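Local coordinates for mbSHANK1 protein (Monosiga brevicollis, PDB 6X23) that binds a GIRK3 peptide through its PDZ domain and probably serves as a scaffolding adaptor for receptors, at residues Ile17-Asp21 against Lys22-Phe26; Lys80-Asp83 against Glu84-Ser88. All blocks are in the same frame, centred on the assembly; numbering follows the deposited sequence.

How the contacts relate
Both contacts are local and follow one another along the chain, neither nesting nor crossing. Contact 1 comes first: strand 10-18 runs out at Met18, the chain reverses at Asp21-Lys22 and returns through Phe24 toward strand 26-29, closing a short loop. Contact 2 lies much later, within helix 78-87, and closes only successive helical turns. In space their centres are about 13 Å apart and they meet directly: Arg19 NH2 of contact 1 probably hydrogen-bonds Ile85 O of contact 2 at 3.1 Å, and Phe24 CE2 packs on the same Ile85 O. The loop is thus tied to the helix, and the bound peptide reaches both.

Contact 1 (Ile17-Asp21 against Lys22-Phe26); sequences IMRGD and KGFGF
Ile17-Asp21 and Lys22-Phe24 run almost exactly antiparallel, 176° apart, because the chain doubles back through a beta-turn with Asp21 and Lys22 at its corner. Gly20 N donates to Gly23 O over a short 2.6 Å; this bond is bent, and the donor sits above the carbonyl plane rather than on a lone pair. At the positive phi of Gly23 and Gly25 a CB would be pressed against the carbonyl O of the preceding residue. Beyond the turn, the Phe24 ring fills the space beside the end of strand 10-18. Arg19 crosses over one face of that ring: its CG is anti to the backbone N (chi1 -175°), which sends the chain past the ring, and CB lies 3.8 Å from Phe24 CE1. A bend at chi3 then lays one face of the guanidinium over the outer rim of the ring, NH2 3.4 Å from Phe24 CE2 and as near to CZ. The two planes are inclined by 51°, so this is no parallel stack. Met18 O lies near the ring plane at its edge, 3.9 Å from Phe24 CD1, while Ile17 CG2 makes apolar contact with the same CD1 at 4.0 Å. The guanidinium is anchored by hydrogen bonds from NE to Gly89 O and from NH2 to Ile85 O. An alanine here is likely to leave the Gly89 and Ile85 carbonyls without this donor and to open a gap over the CE2-CZ rim of Phe24. Phe24, Gly25 and Phe26 make backbone hydrogen bonds to the bound peptide, and Phe26 packs on an apolar peptide side chain. This glycine-phenylalanine run is the GLGF-type carboxylate-binding loop characteristic of PDZ domains.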
loop_
_atom_site.group_PDB
_atom_site.type_symbol
_atom_site.label_atom_id
_atom_site.label_comp_id
_atom_site.label_asym_id
_atom_site.label_seq_id
_atom_site.Cartn_x
_atom_site.Cartn_y
_atom_site.Cartn_z
ATOM N N ILE A 17 -1.991 9.938 -1.104
ATOM C CA ILE A 17 -1.360 9.791 -2.408
ATOM C C ILE A 17 -2.367 10.174 -3.479
ATOM O O ILE A 17 -3.481 9.626 -3.513
ATOM C CB ILE A 17 -0.853 8.355 -2.639
ATOM C CG1 ILE A 17 -0.262 7.773 -1.355
ATOM C CG2 ILE A 17 0.195 8.345 -3.715
ATOM C CD1 ILE A 17 0.311 6.367 -1.526
ATOM N N MET A 18 -1.994 11.118 -4.343
ATOM C CA MET A 18 -2.772 11.514 -5.509
ATOM C C MET A 18 -2.485 10.506 -6.614
ATOM O O MET A 18 -1.342 10.060 -6.764
ATOM C CB MET A 18 -2.376 12.913 -5.983
ATOM C CG MET A 18 -2.452 14.041 -4.939
ATOM S SD MET A 18 -4.093 14.499 -4.364
ATOM C CE MET A 18 -3.754 15.716 -3.082
ATOM N N ARG A 19 -3.498 10.149 -7.395
ATOM C CA ARG A 19 -3.274 9.196 -8.475
ATOM C C ARG A 19 -2.523 9.875 -9.608
ATOM O O ARG A 19 -2.833 11.009 -9.970
ATOM C CB ARG A 19 -4.598 8.621 -8.998
ATOM C CG ARG A 19 -4.384 7.524 -10.038
ATOM C CD ARG A 19 -5.681 6.895 -10.499
ATOM N NE ARG A 19 -6.487 6.473 -9.369
ATOM C CZ ARG A 19 -6.671 5.205 -9.010
ATOM N NH1 ARG A 19 -6.099 4.232 -9.715
ATOM N NH2 ARG A 19 -7.438 4.909 -7.954
ATOM N N GLY A 20 -1.527 9.189 -10.157
ATOM C CA GLY A 20 -0.829 9.660 -11.336
ATOM C C GLY A 20 -1.555 9.232 -12.594
ATOM O O GLY A 20 -2.723 8.846 -12.568
ATOM N N ASP A 21 -0.853 9.296 -13.717
ATOM C CA ASP A 21 -1.496 8.888 -14.959
ATOM C C ASP A 21 -1.265 7.424 -15.280
ATOM O O ASP A 21 -1.936 6.876 -16.163
ATOM C CB ASP A 21 -1.013 9.759 -16.112
ATOM C CG ASP A 21 -1.093 11.228 -15.788
ATOM O OD1 ASP A 21 -2.004 11.605 -15.019
ATOM O OD2 ASP A 21 -0.239 11.999 -16.278
ATOM N N LYS A 22 -0.335 6.785 -14.589
ATOM C CA LYS A 22 -0.212 5.338 -14.618
ATOM C C LYS A 22 -0.613 4.724 -13.282
ATOM O O LYS A 22 -0.359 3.536 -13.051
ATOM C CB LYS A 22 1.219 4.935 -14.984
ATOM C CG LYS A 22 1.776 5.631 -16.229
ATOM C CD LYS A 22 1.632 4.764 -17.471
ATOM C CE LYS A 22 2.306 5.393 -18.691
ATOM N NZ LYS A 22 3.021 4.403 -19.536
ATOM N N GLY A 23 -1.213 5.508 -12.387
ATOM C CA GLY A 23 -1.627 4.978 -11.106
ATOM C C GLY A 23 -0.946 5.634 -9.925
ATOM O O GLY A 23 -0.500 6.786 -10.015
ATOM N N PHE A 24 -0.865 4.891 -8.809
ATOM C CA PHE A 24 -0.200 5.372 -7.605
ATOM C C PHE A 24 1.301 5.139 -7.674
ATOM O O PHE A 24 2.069 5.927 -7.111
ATOM C CB PHE A 24 -0.823 4.714 -6.366
ATOM C CG PHE A 24 -2.265 5.116 -6.152
ATOM C CD1 PHE A 24 -2.598 6.446 -5.932
ATOM C CD2 PHE A 24 -3.279 4.193 -6.236
ATOM C CE1 PHE A 24 -3.892 6.831 -5.774
ATOM C CE2 PHE A 24 -4.589 4.580 -6.084
ATOM C CZ PHE A 24 -4.890 5.902 -5.860
ATOM N N GLY A 25 1.728 4.084 -8.372
ATOM C CA GLY A 25 3.135 3.871 -8.651
ATOM C C GLY A 25 3.854 2.896 -7.736
ATOM O O GLY A 25 5.019 3.100 -7.375
ATOM N N PHE A 26 3.188 1.803 -7.412
ATOM C CA PHE A 26 3.841 0.781 -6.579
ATOM C C PHE A 26 3.179 -0.561 -6.829
ATOM O O PHE A 26 2.107 -0.615 -7.407
ATOM C CB PHE A 26 3.808 1.153 -5.100
ATOM C CG PHE A 26 2.458 1.137 -4.444
ATOM C CD1 PHE A 26 1.623 2.228 -4.510
ATOM C CD2 PHE A 26 2.028 0.042 -3.737
ATOM C CE1 PHE A 26 0.392 2.214 -3.882
ATOM C CE2 PHE A 26 0.797 0.033 -3.111
ATOM C CZ PHE A 26 -0.024 1.118 -3.183
#

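Contact 2 (Lys80-Asp83 against Glu84-Ser88); sequences KVVD and EIKRS
Lys86 N donates to Val82 O at 2.8 Å, the donor lying nearly along the C=O axis. Ile85 N reaches Val81 O at the same 2.8 Å in much the same geometry, whereas Glu84 N approaches Lys80 O at 3.1 Å with a tilt of 28° from the carbonyl plane. The next i to i+4 bond, Arg87 N to Asp83 O, is weak. Val81 and Ile85 point the same way, with Val81 CG1 set 3.8 Å from Ile85 CD1; both are buried and pack on Leu65 and Leu28. Val82 and Lys86 also lie side by side: Lys86 runs alongside the valine, its CD and NZ both near Val82 CG1, NZ at 3.7 Å. On the outer side, Glu84 OE2 meets the guanidinium edge of Arg87 in its plane, a long salt bridge of 3.8 Å to NE. Asp83 OD1 takes its salt bridge from Arg79 in the preceding turn. Val82 packs on a polar side chain of the bound peptide and Ile85 on an apolar one. The helix thus turns Val81 and Ile85 to the core, Val82 and Ile85 to the ligand and its charged residues outward, as in the helix that, with strand 26-29, walls the peptide-binding groove of a PDZ domain.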
loop_
_atom_site.group_PDB
_atom_site.type_symbol
_atom_site.label_atom_id
_atom_site.label_comp_id
_atom_site.label_asym_id
_atom_site.label_seq_id
_atom_site.Cartn_x
_atom_site.Cartn_y
_atom_site.Cartn_z
ATOM N N LYS A 80 -9.377 -7.872 -3.064
ATOM C CA LYS A 80 -10.289 -6.880 -2.508
ATOM C C LYS A 80 -9.544 -5.594 -2.203
ATOM O O LYS A 80 -10.033 -4.506 -2.511
ATOM C CB LYS A 80 -10.983 -7.412 -1.259
ATOM C CG LYS A 80 -12.118 -6.515 -0.754
ATOM C CD LYS A 80 -12.987 -7.273 0.263
ATOM C CE LYS A 80 -13.700 -6.375 1.273
ATOM N NZ LYS A 80 -14.821 -5.571 0.681
ATOM N N VAL A 81 -8.341 -5.708 -1.640
ATOM C CA VAL A 81 -7.523 -4.529 -1.364
ATOM C C VAL A 81 -7.178 -3.802 -2.661
ATOM O O VAL A 81 -7.388 -2.587 -2.789
ATOM C CB VAL A 81 -6.257 -4.932 -0.592
ATOM C CG1 VAL A 81 -5.209 -3.834 -0.689
ATOM C CG2 VAL A 81 -6.602 -5.229 0.867
ATOM N N VAL A 82 -6.660 -4.539 -3.650
ATOM C CA VAL A 82 -6.261 -3.926 -4.916
ATOM C C VAL A 82 -7.453 -3.256 -5.595
ATOM O O VAL A 82 -7.370 -2.101 -6.050
ATOM C CB VAL A 82 -5.591 -4.974 -5.823
ATOM C CG1 VAL A 82 -5.554 -4.504 -7.259
ATOM C CG2 VAL A 82 -4.180 -5.207 -5.347
ATOM N N ASP A 83 -8.587 -3.968 -5.663
ATOM C CA ASP A 83 -9.761 -3.408 -6.325
ATOM C C ASP A 83 -10.189 -2.105 -5.674
ATOM O O ASP A 83 -10.487 -1.129 -6.369
ATOM C CB ASP A 83 -10.912 -4.412 -6.315
ATOM C CG ASP A 83 -10.757 -5.488 -7.376
ATOM O OD1 ASP A 83 -9.946 -5.315 -8.329
ATOM O OD2 ASP A 83 -11.459 -6.515 -7.244
ATOM N N GLU A 84 -10.209 -2.066 -4.341
ATOM C CA GLU A 84 -10.586 -0.842 -3.650
ATOM C C GLU A 84 -9.535 0.243 -3.845
ATOM O O GLU A 84 -9.869 1.434 -3.948
ATOM C CB GLU A 84 -10.816 -1.126 -2.165
ATOM C CG GLU A 84 -12.145 -1.831 -1.878
ATOM C CD GLU A 84 -13.355 -0.979 -2.243
ATOM O OE1 GLU A 84 -13.914 -0.295 -1.349
ATOM O OE2 GLU A 84 -13.751 -0.983 -3.428
ATOM N N ILE A 85 -8.267 -0.136 -3.919
ATOM C CA ILE A 85 -7.264 0.863 -4.253
ATOM C C ILE A 85 -7.560 1.472 -5.623
ATOM O O ILE A 85 -7.555 2.697 -5.788
ATOM C CB ILE A 85 -5.859 0.249 -4.163
ATOM C CG1 ILE A 85 -5.503 0.084 -2.676
ATOM C CG2 ILE A 85 -4.870 1.122 -4.925
ATOM C CD1 ILE A 85 -4.188 -0.593 -2.389
ATOM N N LYS A 86 -7.893 0.637 -6.606
ATOM C CA LYS A 86 -8.188 1.173 -7.934
ATOM C C LYS A 86 -9.484 1.973 -7.961
ATOM O O LYS A 86 -9.627 2.867 -8.817
ATOM C CB LYS A 86 -8.252 0.044 -8.965
ATOM C CG LYS A 86 -6.929 -0.694 -9.109
ATOM C CD LYS A 86 -7.109 -2.054 -9.745
ATOM C CE LYS A 86 -5.950 -2.334 -10.681
ATOM N NZ LYS A 86 -5.661 -3.790 -10.843
ATOM N N ARG A 87 -10.419 1.680 -7.039
ATOM C CA ARG A 87 -11.733 2.300 -7.001
ATOM C C ARG A 87 -11.769 3.540 -6.124
ATOM O O ARG A 87 -12.836 4.183 -5.997
ATOM C CB ARG A 87 -12.760 1.283 -6.532
ATOM C CG ARG A 87 -13.064 0.282 -7.608
ATOM C CD ARG A 87 -14.038 -0.790 -7.131
ATOM N NE ARG A 87 -15.337 -0.220 -6.810
ATOM C CZ ARG A 87 -16.251 0.066 -7.720
ATOM N NH1 ARG A 87 -15.974 -0.186 -8.993
ATOM N NH2 ARG A 87 -17.430 0.589 -7.363
ATOM N N SER A 88 -10.624 3.888 -5.524
ATOM C CA SER A 88 -10.552 4.997 -4.582
ATOM C C SER A 88 -10.655 6.336 -5.279
ATOM O O SER A 88 -10.881 7.349 -4.608
ATOM C CB SER A 88 -9.258 4.932 -3.784
ATOM O OG SER A 88 -9.259 5.888 -2.752
#